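Local atomic coordinates of putative mandelate racemase (Salmonella typhimurium, PDB entry 2O56), a protein that binds magnesium and, as a member of the enolase superfamily, probably acts as a hydro-lyase, although its precise function is not known. Residues I6-I11 against K31-E36; I243-E248 against P268-E273; D317-I322 against N343-E348; V333-E338 against E374-P379. All coordinates share one frame; numbering follows the deposited sequence.

Contact 1 of 4, residues I6-I11 against K31-E36; sequences ITSVDI and KINTDE
The carbonyl oxygen of Asn33 is gripped three times by Thr7 and Ser8, as expected where an antiparallel pairing is interrupted by a classic beta bulge. Its main donor is the backbone N of Thr7, 2.7 Å from Asn33 O. Thr7 OG1 adds a weak bond because chi1 of 50° swings the hydroxyl between the backbone N and the carbonyl carbon; Ser8 N contributes another weak one. Regular pairing resumes beyond the bulge, with Asn33 N donating to Ser8 O and reciprocal bonds joining Asp10 to Lys31.

A polar row runs along the face carrying Ser8, Asp10, Lys31 and Asn33. Asn33 ND2 spends both hydrogens across the strands, reaching Ser8 OG at 3.0 Å and Asp10 OD2 at 2.7 Å; the latter oxygen is met from above its carboxylate plane. Lys31 NZ donates to Asn33 OD1 (2.7 Å) and lies 3.6 Å from Asp10 OD2 in a longer salt bridge. Thr397 bonds Asp10 OD1. Val9 and Ile32 lie on the opposite face, where Ile6 CG2 also meets Ile32 CG2 at 3.8 Å; helices 52-66 and 93-114 cover these side chains. With both its hydrogens and its oxygen engaged, the Asn33 amide is fixed against flipping, and Lys31 probably helps offset the charge of Asp10.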
loop_
_atom_site.group_PDB
_atom_site.type_symbol
_atom_site.label_atom_id
_atom_site.label_comp_id
_atom_site.label_asym_id
_atom_site.label_seq_id
_atom_site.Cartn_x
_atom_site.Cartn_y
_atom_site.Cartn_z
ATOM N N ILE A 6 -32.476 -26.939 26.616
ATOM C CA ILE A 6 -32.690 -27.753 25.428
ATOM C C ILE A 6 -32.731 -29.219 25.867
ATOM O O ILE A 6 -31.817 -29.704 26.537
ATOM C CB ILE A 6 -31.577 -27.513 24.372
ATOM C CG1 ILE A 6 -31.562 -26.039 23.939
ATOM C CG2 ILE A 6 -31.777 -28.420 23.159
ATOM C CD1 ILE A 6 -30.306 -25.614 23.099
ATOM N N THR A 7 -33.812 -29.913 25.521
ATOM C CA THR A 7 -33.958 -31.319 25.922
ATOM C C THR A 7 -33.673 -32.288 24.784
ATOM O O THR A 7 -33.154 -33.382 25.010
ATOM C CB THR A 7 -35.342 -31.600 26.563
ATOM O OG1 THR A 7 -36.372 -31.077 25.718
ATOM C CG2 THR A 7 -35.434 -30.937 27.913
ATOM N N SER A 8 -33.988 -31.872 23.553
ATOM C CA SER A 8 -33.687 -32.669 22.376
ATOM C C SER A 8 -33.709 -31.792 21.118
ATOM O O SER A 8 -34.260 -30.688 21.129
ATOM C CB SER A 8 -34.721 -33.794 22.219
ATOM O OG SER A 8 -35.968 -33.256 21.799
ATOM N N VAL A 9 -33.100 -32.291 20.042
ATOM C CA VAL A 9 -33.109 -31.605 18.764
ATOM C C VAL A 9 -33.472 -32.630 17.700
ATOM O O VAL A 9 -32.871 -33.691 17.645
ATOM C CB VAL A 9 -31.716 -30.975 18.406
ATOM C CG1 VAL A 9 -31.798 -30.247 17.048
ATOM C CG2 VAL A 9 -31.252 -30.015 19.475
ATOM N N ASP A 10 -34.458 -32.309 16.874
ATOM C CA ASP A 10 -34.816 -33.142 15.749
ATOM C C ASP A 10 -34.232 -32.523 14.509
ATOM O O ASP A 10 -34.376 -31.323 14.285
ATOM C CB ASP A 10 -36.334 -33.240 15.613
ATOM C CG ASP A 10 -37.004 -33.683 16.901
ATOM O OD1 ASP A 10 -36.775 -34.833 17.320
ATOM O OD2 ASP A 10 -37.739 -32.872 17.511
ATOM N N ILE A 11 -33.552 -33.339 13.714
ATOM C CA ILE A 11 -33.021 -32.888 12.439
ATOM C C ILE A 11 -33.839 -33.547 11.331
ATOM O O ILE A 11 -33.791 -34.767 11.151
ATOM C CB ILE A 11 -31.500 -33.171 12.330
ATOM C CG1 ILE A 11 -30.763 -32.496 13.495
ATOM C CG2 ILE A 11 -30.959 -32.615 11.021
ATOM C CD1 ILE A 11 -30.551 -33.353 14.724
ATOM N N LYS A 31 -35.331 -28.580 14.609
ATOM C CA LYS A 31 -36.395 -28.289 15.552
ATOM C C LYS A 31 -35.828 -28.537 16.938
ATOM O O LYS A 31 -35.450 -29.653 17.268
ATOM C CB LYS A 31 -37.584 -29.226 15.320
ATOM C CG LYS A 31 -38.796 -28.928 16.205
ATOM C CD LYS A 31 -39.958 -29.850 15.829
ATOM C CE LYS A 31 -41.017 -29.894 16.916
ATOM N NZ LYS A 31 -40.639 -30.838 17.969
ATOM N N ILE A 32 -35.753 -27.483 17.733
ATOM C CA ILE A 32 -35.049 -27.534 18.982
ATOM C C ILE A 32 -36.126 -27.558 20.065
ATOM O O ILE A 32 -37.070 -26.741 20.036
ATOM C CB ILE A 32 -34.154 -26.303 19.155
ATOM C CG1 ILE A 32 -33.035 -26.318 18.110
ATOM C CG2 ILE A 32 -33.535 -26.280 20.544
ATOM C CD1 ILE A 32 -31.934 -25.317 18.383
ATOM N N ASN A 33 -36.009 -28.499 21.000
ATOM C CA ASN A 33 -37.094 -28.741 21.960
ATOM C C ASN A 33 -36.638 -28.438 23.362
ATOM O O ASN A 33 -35.504 -28.742 23.725
ATOM C CB ASN A 33 -37.601 -30.194 21.853
ATOM C CG ASN A 33 -38.045 -30.547 20.450
ATOM O OD1 ASN A 33 -38.921 -29.894 19.893
ATOM N ND2 ASN A 33 -37.424 -31.564 19.861
ATOM N N THR A 34 -37.508 -27.823 24.157
ATOM C CA THR A 34 -37.111 -27.369 25.483
ATOM C C THR A 34 -37.909 -28.052 26.584
ATOM O O THR A 34 -38.977 -28.603 26.333
ATOM C CB THR A 34 -37.237 -25.838 25.644
ATOM O OG1 THR A 34 -38.597 -25.449 25.470
ATOM C CG2 THR A 34 -36.365 -25.091 24.625
ATOM N N ASP A 35 -37.402 -27.989 27.808
ATOM C CA ASP A 35 -38.134 -28.521 28.956
ATOM C C ASP A 35 -39.467 -27.808 29.244
ATOM O O ASP A 35 -40.296 -28.314 29.992
ATOM C CB ASP A 35 -37.248 -28.563 30.202
ATOM C CG ASP A 35 -36.692 -27.202 30.593
ATOM O OD1 ASP A 35 -36.980 -26.191 29.921
ATOM O OD2 ASP A 35 -35.950 -27.152 31.597
ATOM N N GLU A 36 -39.672 -26.640 28.641
ATOM C CA GLU A 36 -40.883 -25.874 28.888
ATOM C C GLU A 36 -41.875 -26.028 27.770
ATOM O O GLU A 36 -42.921 -25.394 27.767
ATOM C CB GLU A 36 -40.564 -24.408 29.124
ATOM C CG GLU A 36 -39.877 -24.153 30.455
ATOM C CD GLU A 36 -39.714 -22.678 30.743
ATOM O OE1 GLU A 36 -40.418 -21.866 30.106
ATOM O OE2 GLU A 36 -38.882 -22.332 31.610
#

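Contact 2 of 4, residues I243-E248 against P268-E273; sequences IFYYEE and PLAAGE. With MG (magnesium ion), chain I.
The carboxylates of Glu248 and Glu273 stack with their planes only 6° apart, Glu248 OE1 standing 3.2 Å from Glu273 OE1 with no hydrogen bond between these two acceptors. The Glu247 carboxylate is turned 57° from that of Glu273, yet both reach one magnesium ion, through Glu247 OE2 at 2.2 Å and Glu273 OE1 at 2.3 Å. Glu221 and two waters are further ligands. An anti, extended chain carries the Glu247 group out to the metal (chi1 173°).

Of the aromatic rings, that of Tyr246 has Leu269 CD2 at its edge, 3.8 Å from Tyr246 CD2, whereas Ala270 CB approaches Tyr245 CD1 obliquely at 3.4 Å. Strands 246-247 and 269-271 run parallel within a beta-alpha-beta unit of the barrel: Tyr246 N donates to Pro268 O, Ala270 N to Tyr246 O, and Glu248 N to Ala270 O at 2.7 Å. Water 1 links Glu248 OE2 to Gly272 N. Outside the pair, Lys172 bridges to Glu247 OE1 and Arg274 to Glu248 OE1.

Glu247 and Glu273, with Glu221, thus form the metal site typical of the enolase superfamily, and Glu248 stands beside it; the crowding of acids is probably made tolerable by the cation and the flanking basic side chains.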
loop_
_atom_site.group_PDB
_atom_site.type_symbol
_atom_site.label_atom_id
_atom_site.label_comp_id
_atom_site.label_asym_id
_atom_site.label_seq_id
_atom_site.Cartn_x
_atom_site.Cartn_y
_atom_site.Cartn_z
ATOM N N ILE A 243 -28.186 -2.064 -15.794
ATOM C CA ILE A 243 -28.264 -3.209 -14.858
ATOM C C ILE A 243 -28.247 -2.777 -13.372
ATOM O O ILE A 243 -27.392 -1.978 -12.957
ATOM C CB ILE A 243 -27.142 -4.242 -15.208
ATOM C CG1 ILE A 243 -27.288 -4.676 -16.666
ATOM C CG2 ILE A 243 -27.166 -5.491 -14.296
ATOM C CD1 ILE A 243 -28.598 -5.476 -16.939
ATOM N N PHE A 244 -29.205 -3.294 -12.588
ATOM C CA PHE A 244 -29.445 -2.857 -11.185
ATOM C C PHE A 244 -28.274 -3.297 -10.294
ATOM O O PHE A 244 -27.647 -2.485 -9.611
ATOM C CB PHE A 244 -30.717 -3.523 -10.664
ATOM C CG PHE A 244 -31.300 -2.897 -9.442
ATOM C CD1 PHE A 244 -31.531 -1.529 -9.369
ATOM C CD2 PHE A 244 -31.685 -3.700 -8.371
ATOM C CE1 PHE A 244 -32.100 -0.975 -8.228
ATOM C CE2 PHE A 244 -32.265 -3.149 -7.224
ATOM C CZ PHE A 244 -32.452 -1.787 -7.154
ATOM N N TYR A 245 -28.007 -4.594 -10.300
ATOM C CA TYR A 245 -26.677 -5.072 -9.947
ATOM C C TYR A 245 -26.293 -6.373 -10.627
ATOM O O TYR A 245 -27.115 -7.006 -11.280
ATOM C CB TYR A 245 -26.510 -5.120 -8.430
ATOM C CG TYR A 245 -27.627 -5.780 -7.630
ATOM C CD1 TYR A 245 -27.649 -7.155 -7.428
ATOM C CD2 TYR A 245 -28.626 -5.012 -7.019
ATOM C CE1 TYR A 245 -28.642 -7.753 -6.667
ATOM C CE2 TYR A 245 -29.623 -5.610 -6.252
ATOM C CZ TYR A 245 -29.628 -6.975 -6.094
ATOM O OH TYR A 245 -30.599 -7.572 -5.329
ATOM N N TYR A 246 -25.022 -6.759 -10.481
ATOM C CA TYR A 246 -24.421 -7.840 -11.244
ATOM C C TYR A 246 -23.996 -8.877 -10.204
ATOM O O TYR A 246 -23.107 -8.598 -9.419
ATOM C CB TYR A 246 -23.168 -7.280 -11.926
ATOM C CG TYR A 246 -22.501 -8.160 -12.977
ATOM C CD1 TYR A 246 -23.233 -9.081 -13.723
ATOM C CD2 TYR A 246 -21.127 -8.042 -13.233
ATOM C CE1 TYR A 246 -22.621 -9.863 -14.693
ATOM C CE2 TYR A 246 -20.499 -8.826 -14.213
ATOM C CZ TYR A 246 -21.250 -9.731 -14.932
ATOM O OH TYR A 246 -20.643 -10.507 -15.882
ATOM N N GLU A 247 -24.636 -10.049 -10.192
ATOM C CA GLU A 247 -24.609 -10.954 -9.036
ATOM C C GLU A 247 -23.641 -12.126 -9.228
ATOM O O GLU A 247 -23.657 -12.811 -10.255
ATOM C CB GLU A 247 -26.028 -11.496 -8.717
ATOM C CG GLU A 247 -26.024 -12.561 -7.647
ATOM C CD GLU A 247 -27.401 -12.984 -7.190
ATOM O OE1 GLU A 247 -28.370 -12.197 -7.303
ATOM O OE2 GLU A 247 -27.514 -14.125 -6.707
ATOM N N GLU A 248 -22.797 -12.353 -8.228
ATOM C CA GLU A 248 -21.807 -13.423 -8.272
ATOM C C GLU A 248 -21.051 -13.577 -9.595
ATOM O O GLU A 248 -21.027 -14.673 -10.162
ATOM C CB GLU A 248 -22.481 -14.762 -7.914
ATOM C CG GLU A 248 -22.828 -14.900 -6.435
ATOM C CD GLU A 248 -22.872 -16.339 -5.990
ATOM O OE1 GLU A 248 -23.735 -17.069 -6.500
ATOM O OE2 GLU A 248 -22.048 -16.742 -5.135
ATOM N N PRO A 268 -22.755 -1.966 -10.257
ATOM C CA PRO A 268 -22.600 -2.441 -8.863
ATOM C C PRO A 268 -22.613 -3.974 -8.699
ATOM O O PRO A 268 -23.497 -4.654 -9.227
ATOM C CB PRO A 268 -23.819 -1.832 -8.148
ATOM C CG PRO A 268 -24.231 -0.651 -8.972
ATOM C CD PRO A 268 -23.926 -1.063 -10.401
ATOM N N LEU A 269 -21.642 -4.520 -7.970
ATOM C CA LEU A 269 -21.565 -5.980 -7.780
ATOM C C LEU A 269 -22.349 -6.453 -6.558
ATOM O O LEU A 269 -22.441 -5.743 -5.551
ATOM C CB LEU A 269 -20.099 -6.455 -7.663
ATOM C CG LEU A 269 -19.112 -6.106 -8.787
ATOM C CD1 LEU A 269 -17.823 -6.912 -8.632
ATOM C CD2 LEU A 269 -19.706 -6.367 -10.150
ATOM N N ALA A 270 -22.898 -7.667 -6.649
ATOM C CA ALA A 270 -23.506 -8.314 -5.503
ATOM C C ALA A 270 -22.960 -9.715 -5.334
ATOM O O ALA A 270 -22.638 -10.396 -6.306
ATOM C CB ALA A 270 -25.028 -8.343 -5.640
ATOM N N ALA A 271 -22.833 -10.142 -4.082
ATOM C CA ALA A 271 -22.455 -11.510 -3.793
ATOM C C ALA A 271 -22.792 -11.715 -2.343
ATOM O O ALA A 271 -23.024 -10.740 -1.621
ATOM C CB ALA A 271 -20.953 -11.723 -4.018
ATOM N N GLY A 272 -22.808 -12.977 -1.915
ATOM C CA GLY A 272 -22.922 -13.273 -0.497
ATOM C C GLY A 272 -23.516 -14.633 -0.158
ATOM O O GLY A 272 -23.327 -15.136 0.946
ATOM N N GLU A 273 -24.217 -15.256 -1.100
ATOM C CA GLU A 273 -24.786 -16.576 -0.803
ATOM C C GLU A 273 -23.722 -17.624 -0.467
ATOM O O GLU A 273 -24.001 -18.597 0.249
ATOM C CB GLU A 273 -25.728 -17.059 -1.909
ATOM C CG GLU A 273 -25.086 -17.328 -3.251
ATOM C CD GLU A 273 -26.122 -17.428 -4.348
ATOM O OE1 GLU A 273 -26.429 -16.392 -4.973
ATOM O OE2 GLU A 273 -26.653 -18.531 -4.578
HETATM MG MG MG I . -27.769 -16.311 -6.789
HETATM O O HOH W 1 -21.396 -15.455 -3.027
HETATM O O HOH W 2 -29.803 -16.752 -6.013
HETATM O O HOH W 3 -25.609 -16.627 -7.804
#

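Contact 3 of 4, residues D317-I322 against N343-E348; sequences DKTVQI and NFVIHE
Gln321 meets Ile346 with its CB and CG, and Glu348 with its NE2. CB and then CG pass the carbonyl of Ile346, Gln321 CG lying 3.1 Å from Ile346 O, a buried oxygen that has no polar partner in the model. The chain bends at chi2 (-125°) and turns the amide back, so that NE2 makes a nearly straight 3.0 Å bond to Ile322 O. NE2 also donates to water 4, which in turn donates to Glu348 OE1 at 2.7 Å; Glu348 OE2 is held by a hydrogen bond with Ser135 and a salt bridge to Lys172. Gln321 OE1, the other tip, is bonded by Tyr245, Tyr133 and Gln294.

Toward the start of the segments, Asn343 ND2 gives a straight bond to Lys318 O (3.0 Å) from above that carbonyl's plane. Val345 N donates to Val320 O at 2.9 Å, while the return bond from Val320 N to Asn343 O is weak. Water 5 joins Ile322 O to Glu348 N where the backbones have parted.

Here the modified TIM barrel closes: strand 319-320 is followed by helix 328-340 and then by strand 347-350, which pairs in parallel with strand 130-135. Val320 faces Cys310 of helix 302-314, Ile322 lies against both helices, and Ile346 touches Tyr245 and Tyr133.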
loop_
_atom_site.group_PDB
_atom_site.type_symbol
_atom_site.label_atom_id
_atom_site.label_comp_id
_atom_site.label_asym_id
_atom_site.label_seq_id
_atom_site.Cartn_x
_atom_site.Cartn_y
_atom_site.Cartn_z
ATOM N N ASP A 317 -21.302 1.419 3.430
ATOM C CA ASP A 317 -22.394 1.810 2.543
ATOM C C ASP A 317 -22.887 0.660 1.673
ATOM O O ASP A 317 -23.199 0.866 0.493
ATOM C CB ASP A 317 -21.958 2.967 1.635
ATOM C CG ASP A 317 -22.083 4.323 2.303
ATOM O OD1 ASP A 317 -22.107 4.384 3.550
ATOM O OD2 ASP A 317 -22.150 5.336 1.571
ATOM N N LYS A 318 -22.956 -0.546 2.230
ATOM C CA LYS A 318 -23.574 -1.651 1.485
ATOM C C LYS A 318 -25.034 -1.749 1.831
ATOM O O LYS A 318 -25.471 -1.412 2.942
ATOM C CB LYS A 318 -22.877 -3.017 1.660
ATOM C CG LYS A 318 -21.352 -2.973 1.751
ATOM C CD LYS A 318 -20.732 -2.542 0.460
ATOM C CE LYS A 318 -19.231 -2.412 0.595
ATOM N NZ LYS A 318 -18.731 -1.367 -0.358
ATOM N N THR A 319 -25.808 -2.158 0.839
ATOM C CA THR A 319 -27.196 -2.495 1.075
ATOM C C THR A 319 -27.362 -4.005 0.919
ATOM O O THR A 319 -26.456 -4.692 0.447
ATOM C CB THR A 319 -28.130 -1.744 0.135
ATOM O OG1 THR A 319 -27.725 -1.990 -1.212
ATOM C CG2 THR A 319 -28.063 -0.273 0.416
ATOM N N VAL A 320 -28.497 -4.514 1.380
ATOM C CA VAL A 320 -28.641 -5.933 1.647
ATOM C C VAL A 320 -29.848 -6.478 0.902
ATOM O O VAL A 320 -30.954 -5.944 1.011
ATOM C CB VAL A 320 -28.809 -6.206 3.145
ATOM C CG1 VAL A 320 -28.925 -7.701 3.412
ATOM C CG2 VAL A 320 -27.646 -5.588 3.935
ATOM N N GLN A 321 -29.615 -7.540 0.138
ATOM C CA GLN A 321 -30.675 -8.393 -0.354
ATOM C C GLN A 321 -30.404 -9.788 0.184
ATOM O O GLN A 321 -29.516 -10.456 -0.315
ATOM C CB GLN A 321 -30.625 -8.440 -1.892
ATOM C CG GLN A 321 -31.632 -9.454 -2.476
ATOM C CD GLN A 321 -30.997 -10.472 -3.391
ATOM O OE1 GLN A 321 -30.564 -10.147 -4.506
ATOM N NE2 GLN A 321 -30.971 -11.714 -2.954
ATOM N N ILE A 322 -31.154 -10.224 1.192
ATOM C CA ILE A 322 -31.013 -11.578 1.716
ATOM C C ILE A 322 -31.158 -12.583 0.580
ATOM O O ILE A 322 -32.069 -12.477 -0.245
ATOM C CB ILE A 322 -32.019 -11.871 2.875
ATOM C CG1 ILE A 322 -31.822 -10.872 4.022
ATOM C CG2 ILE A 322 -31.814 -13.283 3.467
ATOM C CD1 ILE A 322 -30.438 -10.911 4.656
ATOM N N ASN A 343 -30.389 -0.909 6.101
ATOM C CA ASN A 343 -29.752 -0.940 4.797
ATOM C C ASN A 343 -30.266 -2.026 3.843
ATOM O O ASN A 343 -29.500 -2.696 3.162
ATOM C CB ASN A 343 -28.227 -0.943 4.910
ATOM C CG ASN A 343 -27.701 -2.041 5.803
ATOM O OD1 ASN A 343 -28.311 -2.400 6.819
ATOM N ND2 ASN A 343 -26.536 -2.564 5.448
ATOM N N PHE A 344 -31.581 -2.178 3.794
ATOM C CA PHE A 344 -32.224 -3.153 2.924
ATOM C C PHE A 344 -32.366 -2.536 1.532
ATOM O O PHE A 344 -32.689 -1.358 1.436
ATOM C CB PHE A 344 -33.606 -3.477 3.499
ATOM C CG PHE A 344 -34.502 -4.221 2.564
ATOM C CD1 PHE A 344 -34.286 -5.563 2.285
ATOM C CD2 PHE A 344 -35.572 -3.578 1.953
ATOM C CE1 PHE A 344 -35.122 -6.244 1.437
ATOM C CE2 PHE A 344 -36.415 -4.263 1.107
ATOM C CZ PHE A 344 -36.191 -5.587 0.844
ATOM N N VAL A 345 -32.193 -3.335 0.492
ATOM C CA VAL A 345 -32.569 -2.971 -0.860
ATOM C C VAL A 345 -33.777 -3.669 -1.477
ATOM O O VAL A 345 -34.678 -3.027 -1.854
ATOM C CB VAL A 345 -31.401 -2.898 -1.870
ATOM C CG1 VAL A 345 -30.591 -4.122 -1.902
ATOM C CG2 VAL A 345 -31.890 -2.513 -3.306
ATOM N N ILE A 346 -33.729 -4.982 -1.599
ATOM C CA ILE A 346 -34.776 -5.742 -2.286
ATOM C C ILE A 346 -34.809 -7.192 -1.780
ATOM O O ILE A 346 -33.823 -7.675 -1.217
ATOM C CB ILE A 346 -34.683 -5.594 -3.840
ATOM C CG1 ILE A 346 -36.030 -5.868 -4.525
ATOM C CG2 ILE A 346 -33.518 -6.383 -4.431
ATOM C CD1 ILE A 346 -36.059 -5.441 -6.012
ATOM N N HIS A 347 -35.960 -7.850 -1.903
ATOM C CA HIS A 347 -36.122 -9.254 -1.519
ATOM C C HIS A 347 -36.170 -10.148 -2.771
ATOM O O HIS A 347 -36.655 -9.727 -3.832
ATOM C CB HIS A 347 -37.401 -9.402 -0.669
ATOM C CG HIS A 347 -37.696 -10.799 -0.205
ATOM N ND1 HIS A 347 -37.385 -11.245 1.066
ATOM C CD2 HIS A 347 -38.312 -11.837 -0.825
ATOM C CE1 HIS A 347 -37.767 -12.504 1.193
ATOM N NE2 HIS A 347 -38.325 -12.889 0.058
ATOM N N GLU A 348 -35.665 -11.374 -2.643
ATOM C CA GLU A 348 -35.625 -12.333 -3.752
ATOM C C GLU A 348 -36.793 -13.312 -3.714
ATOM O O GLU A 348 -36.947 -14.059 -2.752
ATOM C CB GLU A 348 -34.315 -13.136 -3.726
ATOM C CG GLU A 348 -34.230 -14.235 -4.791
ATOM C CD GLU A 348 -32.853 -14.899 -4.880
ATOM O OE1 GLU A 348 -32.140 -14.929 -3.856
ATOM O OE2 GLU A 348 -32.496 -15.407 -5.971
HETATM O O HOH W 4 -29.675 -13.819 -4.316
HETATM O O HOH W 5 -34.488 -11.641 -0.007
#

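Contact 4 of 4, residues V333-E338 against E374-P379; sequences VALHME and EVPELP
Helix 328-340 of the barrel domain meets the irregular loop after strand 372-373 in this contact, which is carried by Leu335 and His336 against Val375 and Pro376 and involves no hydrogen bond between the two segments. It illustrates how an imidazole can be both an apolar surface and a polar anchor. One face of the His336 ring receives two aliphatic groups: Val375 CG2 lies over it, 4.0 Å from the ring centroid and 27° off the normal, and Pro376 CD sits off-centre on the same side at 4.2 Å. Both are CH-pi contacts. Val375 CG2 can reach the ring because it stands anti to its own backbone N, which also brings it to 3.7 Å from Leu335 O.

The helix is the one that precedes the closing strand 347-350 in the modified TIM barrel, and the loop touches it through residues 374-376. Leu335 packs beside the loop, its CB 4.1 Å from Pro376 CD and its CD1 3.8 Å from Glu374 O. His336 is pinned from beyond the pair: ND1 is bonded to the backbone N of Tyr119, in helix 118-121, and NE2 to the carbonyl of Ile381, a pattern consistent with a neutral ring protonated on NE2. Pro376 O, buried without a polar partner in the model, rests 3.4 Å from His336 CE1.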
loop_
_atom_site.group_PDB
_atom_site.type_symbol
_atom_site.label_atom_id
_atom_site.label_comp_id
_atom_site.label_asym_id
_atom_site.label_seq_id
_atom_site.Cartn_x
_atom_site.Cartn_y
_atom_site.Cartn_z
ATOM N N VAL A 333 -37.732 -15.803 7.866
ATOM C CA VAL A 333 -36.642 -15.197 8.609
ATOM C C VAL A 333 -35.998 -14.078 7.810
ATOM O O VAL A 333 -35.603 -13.055 8.370
ATOM C CB VAL A 333 -35.595 -16.227 9.140
ATOM C CG1 VAL A 333 -36.294 -17.336 9.854
ATOM C CG2 VAL A 333 -34.739 -16.799 8.026
ATOM N N ALA A 334 -35.922 -14.266 6.494
ATOM C CA ALA A 334 -35.567 -13.185 5.574
ATOM C C ALA A 334 -36.423 -11.924 5.745
ATOM O O ALA A 334 -35.895 -10.822 5.848
ATOM C CB ALA A 334 -35.596 -13.682 4.145
ATOM N N LEU A 335 -37.746 -12.089 5.780
ATOM C CA LEU A 335 -38.663 -10.962 5.959
ATOM C C LEU A 335 -38.468 -10.180 7.256
ATOM O O LEU A 335 -38.559 -8.955 7.248
ATOM C CB LEU A 335 -40.122 -11.407 5.815
ATOM C CG LEU A 335 -40.466 -11.998 4.452
ATOM C CD1 LEU A 335 -41.900 -12.490 4.450
ATOM C CD2 LEU A 335 -40.213 -10.997 3.315
ATOM N N HIS A 336 -38.218 -10.895 8.357
ATOM C CA HIS A 336 -37.889 -10.283 9.631
ATOM C C HIS A 336 -36.600 -9.463 9.617
ATOM O O HIS A 336 -36.550 -8.341 10.136
ATOM C CB HIS A 336 -37.804 -11.362 10.719
ATOM C CG HIS A 336 -39.137 -11.933 11.118
ATOM N ND1 HIS A 336 -40.041 -11.243 11.897
ATOM C CD2 HIS A 336 -39.719 -13.124 10.836
ATOM C CE1 HIS A 336 -41.124 -11.978 12.071
ATOM N NE2 HIS A 336 -40.952 -13.128 11.444
ATOM N N MET A 337 -35.545 -10.023 9.044
ATOM C CA MET A 337 -34.265 -9.317 8.978
ATOM C C MET A 337 -34.449 -8.083 8.113
ATOM O O MET A 337 -34.050 -6.990 8.485
ATOM C CB MET A 337 -33.189 -10.225 8.370
ATOM C CG MET A 337 -31.726 -9.671 8.435
ATOM S SD MET A 337 -31.037 -9.615 10.097
ATOM C CE MET A 337 -30.817 -11.356 10.448
ATOM N N GLU A 338 -35.065 -8.270 6.957
ATOM C CA GLU A 338 -35.195 -7.189 5.989
ATOM C C GLU A 338 -36.123 -6.068 6.487
ATOM O O GLU A 338 -36.076 -4.950 5.985
ATOM C CB GLU A 338 -35.672 -7.755 4.653
ATOM C CG GLU A 338 -34.632 -8.673 4.010
ATOM C CD GLU A 338 -35.152 -9.444 2.810
ATOM O OE1 GLU A 338 -36.337 -9.833 2.814
ATOM O OE2 GLU A 338 -34.360 -9.686 1.869
ATOM N N GLU A 374 -45.315 -8.552 3.321
ATOM C CA GLU A 374 -45.350 -8.018 4.675
ATOM C C GLU A 374 -44.806 -9.046 5.645
ATOM O O GLU A 374 -44.858 -10.246 5.389
ATOM C CB GLU A 374 -46.760 -7.575 5.081
ATOM C CG GLU A 374 -47.326 -6.425 4.219
ATOM C CD GLU A 374 -48.742 -6.042 4.621
ATOM O OE1 GLU A 374 -49.598 -6.948 4.725
ATOM O OE2 GLU A 374 -48.998 -4.840 4.838
ATOM N N VAL A 375 -44.259 -8.549 6.742
ATOM C CA VAL A 375 -43.592 -9.369 7.748
ATOM C C VAL A 375 -44.614 -10.177 8.601
ATOM O O VAL A 375 -45.697 -9.667 8.900
ATOM C CB VAL A 375 -42.674 -8.451 8.611
ATOM C CG1 VAL A 375 -43.479 -7.575 9.570
ATOM C CG2 VAL A 375 -41.578 -9.226 9.302
ATOM N N PRO A 376 -44.280 -11.438 8.978
ATOM C CA PRO A 376 -45.091 -12.167 9.949
ATOM C C PRO A 376 -45.197 -11.448 11.293
ATOM O O PRO A 376 -44.289 -10.717 11.688
ATOM C CB PRO A 376 -44.334 -13.492 10.121
ATOM C CG PRO A 376 -43.564 -13.650 8.845
ATOM C CD PRO A 376 -43.150 -12.259 8.498
ATOM N N GLU A 377 -46.308 -11.665 11.988
ATOM C CA GLU A 377 -46.570 -10.947 13.232
ATOM C C GLU A 377 -46.667 -11.846 14.464
ATOM O O GLU A 377 -46.695 -11.346 15.595
ATOM C CB GLU A 377 -47.816 -10.064 13.095
ATOM C CG GLU A 377 -47.693 -8.937 12.050
ATOM C CD GLU A 377 -46.751 -7.799 12.472
ATOM O OE1 GLU A 377 -46.297 -7.792 13.639
ATOM O OE2 GLU A 377 -46.470 -6.911 11.623
ATOM N N LEU A 378 -46.725 -13.161 14.242
ATOM C CA LEU A 378 -46.834 -14.134 15.345
ATOM C C LEU A 378 -45.523 -14.156 16.137
ATOM O O LEU A 378 -44.503 -13.686 15.627
ATOM C CB LEU A 378 -47.108 -15.524 14.772
ATOM C CG LEU A 378 -48.402 -15.669 13.954
ATOM C CD1 LEU A 378 -48.405 -16.985 13.200
ATOM C CD2 LEU A 378 -49.605 -15.594 14.884
ATOM N N PRO A 379 -45.540 -14.686 17.376
ATOM C CA PRO A 379 -44.278 -14.884 18.116
ATOM C C PRO A 379 -43.180 -15.655 17.361
ATOM O O PRO A 379 -43.474 -16.589 16.591
ATOM C CB PRO A 379 -44.717 -15.661 19.371
ATOM C CG PRO A 379 -46.151 -15.244 19.581
ATOM C CD PRO A 379 -46.716 -15.094 18.178
#

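Overall arrangement
From the N terminus, contact 1 comes first, closing a short loop that pairs two strands of the antiparallel sheet in the N-terminal domain; its nearest atoms remain about 12 Å from contact 4. The other three lie in the barrel domain. Contact 2 closes a loop through helix 255-264, in series with what follows. Contact 3 spans helix 328-340, and contact 4 ties that very helix to the loop after strand 372-373, so these two cross: 333-338 lies between the segments of contact 3, whereas 374-379 lies beyond both. Tyr245 and Gln321 connect contacts 2 and 3 by a probable hydrogen bond between their side chains; Glu338 and His347 do likewise for contacts 3 and 4.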